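Local coordinates for type-2 ice-structuring protein (Brachyopsis rostratus, PDB 2ZIB), which binds to ice crystals and inhibits their growth, protecting the fish's blood from freezing in seawater below zero, at residues A46-L51 / V86-W91. Sequence-based numbering, arbitrary orientation.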
loop_
_atom_site.group_PDB
_atom_site.type_symbol
_atom_site.label_atom_id
_atom_site.label_comp_id
_atom_site.label_asym_id
_atom_site.label_seq_id
_atom_site.Cartn_x
_atom_site.Cartn_y
_atom_site.Cartn_z
ATOM N N ALA A 46 3.049 -0.469 -1.004
ATOM C CA ALA A 46 3.084 -1.575 -0.052
ATOM C C ALA A 46 1.926 -2.533 -0.260
ATOM O O ALA A 46 0.761 -2.133 -0.395
ATOM C CB ALA A 46 3.018 -1.021 1.361
ATOM N N SER A 47 2.244 -3.834 -0.169
ATOM C CA SER A 47 1.232 -4.865 0.052
ATOM C C SER A 47 1.173 -5.177 1.545
ATOM O O SER A 47 2.160 -4.989 2.277
ATOM C CB SER A 47 1.559 -6.103 -0.769
ATOM O OG SER A 47 2.774 -6.665 -0.308
ATOM N N ILE A 48 0.018 -5.662 2.002
ATOM C CA ILE A 48 -0.249 -5.885 3.415
ATOM C C ILE A 48 -0.811 -7.284 3.616
ATOM O O ILE A 48 -1.767 -7.698 2.942
ATOM C CB ILE A 48 -1.239 -4.838 3.936
ATOM C CG1 ILE A 48 -0.741 -3.408 3.656
ATOM C CG2 ILE A 48 -1.527 -5.085 5.433
ATOM C CD1 ILE A 48 -1.595 -2.296 4.239
ATOM N N HIS A 49 -0.183 -8.047 4.515
ATOM C CA HIS A 49 -0.448 -9.500 4.584
ATOM C C HIS A 49 -0.880 -9.977 5.941
ATOM O O HIS A 49 -1.054 -11.177 6.126
ATOM C CB HIS A 49 0.807 -10.260 4.136
ATOM C CG HIS A 49 1.155 -9.939 2.724
ATOM N ND1 HIS A 49 0.440 -10.465 1.680
ATOM C CD2 HIS A 49 2.028 -9.046 2.190
ATOM C CE1 HIS A 49 0.870 -9.924 0.550
ATOM N NE2 HIS A 49 1.854 -9.076 0.836
ATOM N N SER A 50 -1.086 -9.055 6.871
ATOM C CA SER A 50 -1.546 -9.401 8.229
ATOM C C SER A 50 -2.026 -8.176 8.923
ATOM O O SER A 50 -1.676 -7.051 8.543
ATOM C CB SER A 50 -0.416 -9.999 9.087
ATOM O OG SER A 50 0.589 -9.046 9.291
ATOM N N LEU A 51 -2.760 -8.372 10.022
ATOM C CA LEU A 51 -3.112 -7.237 10.855
ATOM C C LEU A 51 -1.873 -6.625 11.453
ATOM O O LEU A 51 -1.818 -5.412 11.635
ATOM C CB LEU A 51 -4.101 -7.644 11.964
ATOM C CG LEU A 51 -4.569 -6.459 12.831
ATOM C CD1 LEU A 51 -5.291 -5.281 12.149
ATOM C CD2 LEU A 51 -5.471 -7.018 13.972
ATOM N N VAL A 86 -2.987 -11.940 -2.304
ATOM C CA VAL A 86 -3.980 -11.224 -1.518
ATOM C C VAL A 86 -4.514 -12.199 -0.469
ATOM O O VAL A 86 -5.556 -12.868 -0.637
ATOM C CB VAL A 86 -5.082 -10.602 -2.392
ATOM C CG1 VAL A 86 -6.009 -9.731 -1.522
ATOM C CG2 VAL A 86 -4.467 -9.767 -3.513
ATOM N N ASP A 87 -3.731 -12.368 0.570
ATOM C CA ASP A 87 -3.979 -13.376 1.603
ATOM C C ASP A 87 -4.471 -12.750 2.908
ATOM O O ASP A 87 -4.668 -13.425 3.904
ATOM C CB ASP A 87 -2.730 -14.238 1.836
ATOM C CG ASP A 87 -1.491 -13.441 2.232
ATOM O OD1 ASP A 87 -1.536 -12.186 2.231
ATOM O OD2 ASP A 87 -0.395 -14.008 2.540
ATOM N N TYR A 88 -4.720 -11.452 2.884
ATOM C CA TYR A 88 -5.251 -10.690 4.002
ATOM C C TYR A 88 -6.055 -9.525 3.408
ATOM O O TYR A 88 -5.622 -8.869 2.440
ATOM C CB TYR A 88 -4.121 -10.144 4.862
ATOM C CG TYR A 88 -4.555 -9.194 5.920
ATOM C CD1 TYR A 88 -5.225 -9.645 7.080
ATOM C CD2 TYR A 88 -4.329 -7.816 5.763
ATOM C CE1 TYR A 88 -5.629 -8.751 8.051
ATOM C CE2 TYR A 88 -4.742 -6.919 6.746
ATOM C CZ TYR A 88 -5.395 -7.392 7.875
ATOM O OH TYR A 88 -5.805 -6.479 8.839
ATOM N N ARG A 89 -7.194 -9.244 4.021
ATOM C CA ARG A 89 -7.987 -8.069 3.655
ATOM C C ARG A 89 -8.550 -7.408 4.877
ATOM O O ARG A 89 -8.944 -8.060 5.839
ATOM C CB ARG A 89 -9.163 -8.474 2.744
ATOM C CG ARG A 89 -8.722 -9.162 1.450
ATOM C CD ARG A 89 -9.807 -10.006 0.802
ATOM N NE ARG A 89 -9.993 -11.284 1.461
ATOM C CZ ARG A 89 -11.032 -12.093 1.223
ATOM N NH1 ARG A 89 -11.957 -11.746 0.331
ATOM N NH2 ARG A 89 -11.145 -13.257 1.864
ATOM N N THR A 90 -8.622 -6.077 4.831
ATOM C CA THR A 90 -9.314 -5.332 5.899
ATOM C C THR A 90 -10.065 -4.144 5.287
ATOM O O THR A 90 -9.845 -2.966 5.613
ATOM C CB THR A 90 -8.347 -4.994 7.058
ATOM O OG1 THR A 90 -9.080 -4.385 8.118
ATOM C CG2 THR A 90 -7.168 -4.077 6.657
ATOM N N TRP A 91 -10.981 -4.487 4.387
ATOM C CA TRP A 91 -11.842 -3.504 3.767
ATOM C C TRP A 91 -12.760 -2.835 4.803
ATOM O O TRP A 91 -13.219 -3.473 5.787
ATOM C CB TRP A 91 -12.733 -4.161 2.723
ATOM C CG TRP A 91 -11.977 -4.722 1.555
ATOM C CD1 TRP A 91 -11.782 -6.056 1.256
ATOM C CD2 TRP A 91 -11.389 -3.970 0.474
ATOM N NE1 TRP A 91 -11.070 -6.161 0.081
ATOM C CE2 TRP A 91 -10.848 -4.903 -0.440
ATOM C CE3 TRP A 91 -11.308 -2.602 0.171
ATOM C CZ2 TRP A 91 -10.180 -4.522 -1.616
ATOM C CZ3 TRP A 91 -10.651 -2.210 -1.004
ATOM C CH2 TRP A 91 -10.081 -3.179 -1.881
HETATM O O HOH W 1 -3.180 -9.326 1.209
HETATM O O HOH W 2 -0.352 -13.752 5.259
#
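One face of the Tyr88 ring lies against the peptide unit joining Ser50 and Leu51: the carbonyl carbon of Ser50 sits 3.5 Å above the ring plane, over its centre, and Leu51 N lies over the same face nearer the rim. An aromatic ring suits this place because it offers a broad surface to the flat amide. CG of Tyr88 stands anti to the backbone N (chi1 172°), which sends the ring along the chain from His49 to Leu51. Its CB packs 3.4 Å from His49 C, while its OH reaches the CA of Leu51 and lies 3.6 Å from Leu51 CD1. The CG2 methyl of Ile48 packs equally close, 3.9 Å, to CD2 and CE2 of Tyr88, a fit for a bulky, apolar side chain.

At the other end, His49 ND1 donates a nearly straight hydrogen bond of 2.7 Å to Asp87 OD1. OD1 lies in the imidazole plane, but the ring nitrogen meets it on the syn side, tilted 24° out of the carboxylate plane; ring and carboxylate planes are 75° apart. Histidine suits the spot because NE2 donates to Ser47 OG at 2.8 Å, so bonds at both nitrogens fix the ring's rotation; the nearby carboxylate would probably favour a protonated imidazole. Aspartate offers a second oxygen, OD2, to a water that donates to His49 O and, weakly, to OD2. Another water can donate to Ile48 O or Tyr88 O.

Within this C-type lectin fold, the contact joins the loop between strand 44-45 and helix 51-60 to the long loop between strands 79-80 and 104-107. Ser50 caps the helix through its OG to Glu53 N, Tyr88 also touches Gln54 of that helix, and the His49 ring meets Trp80 of strand 79-80.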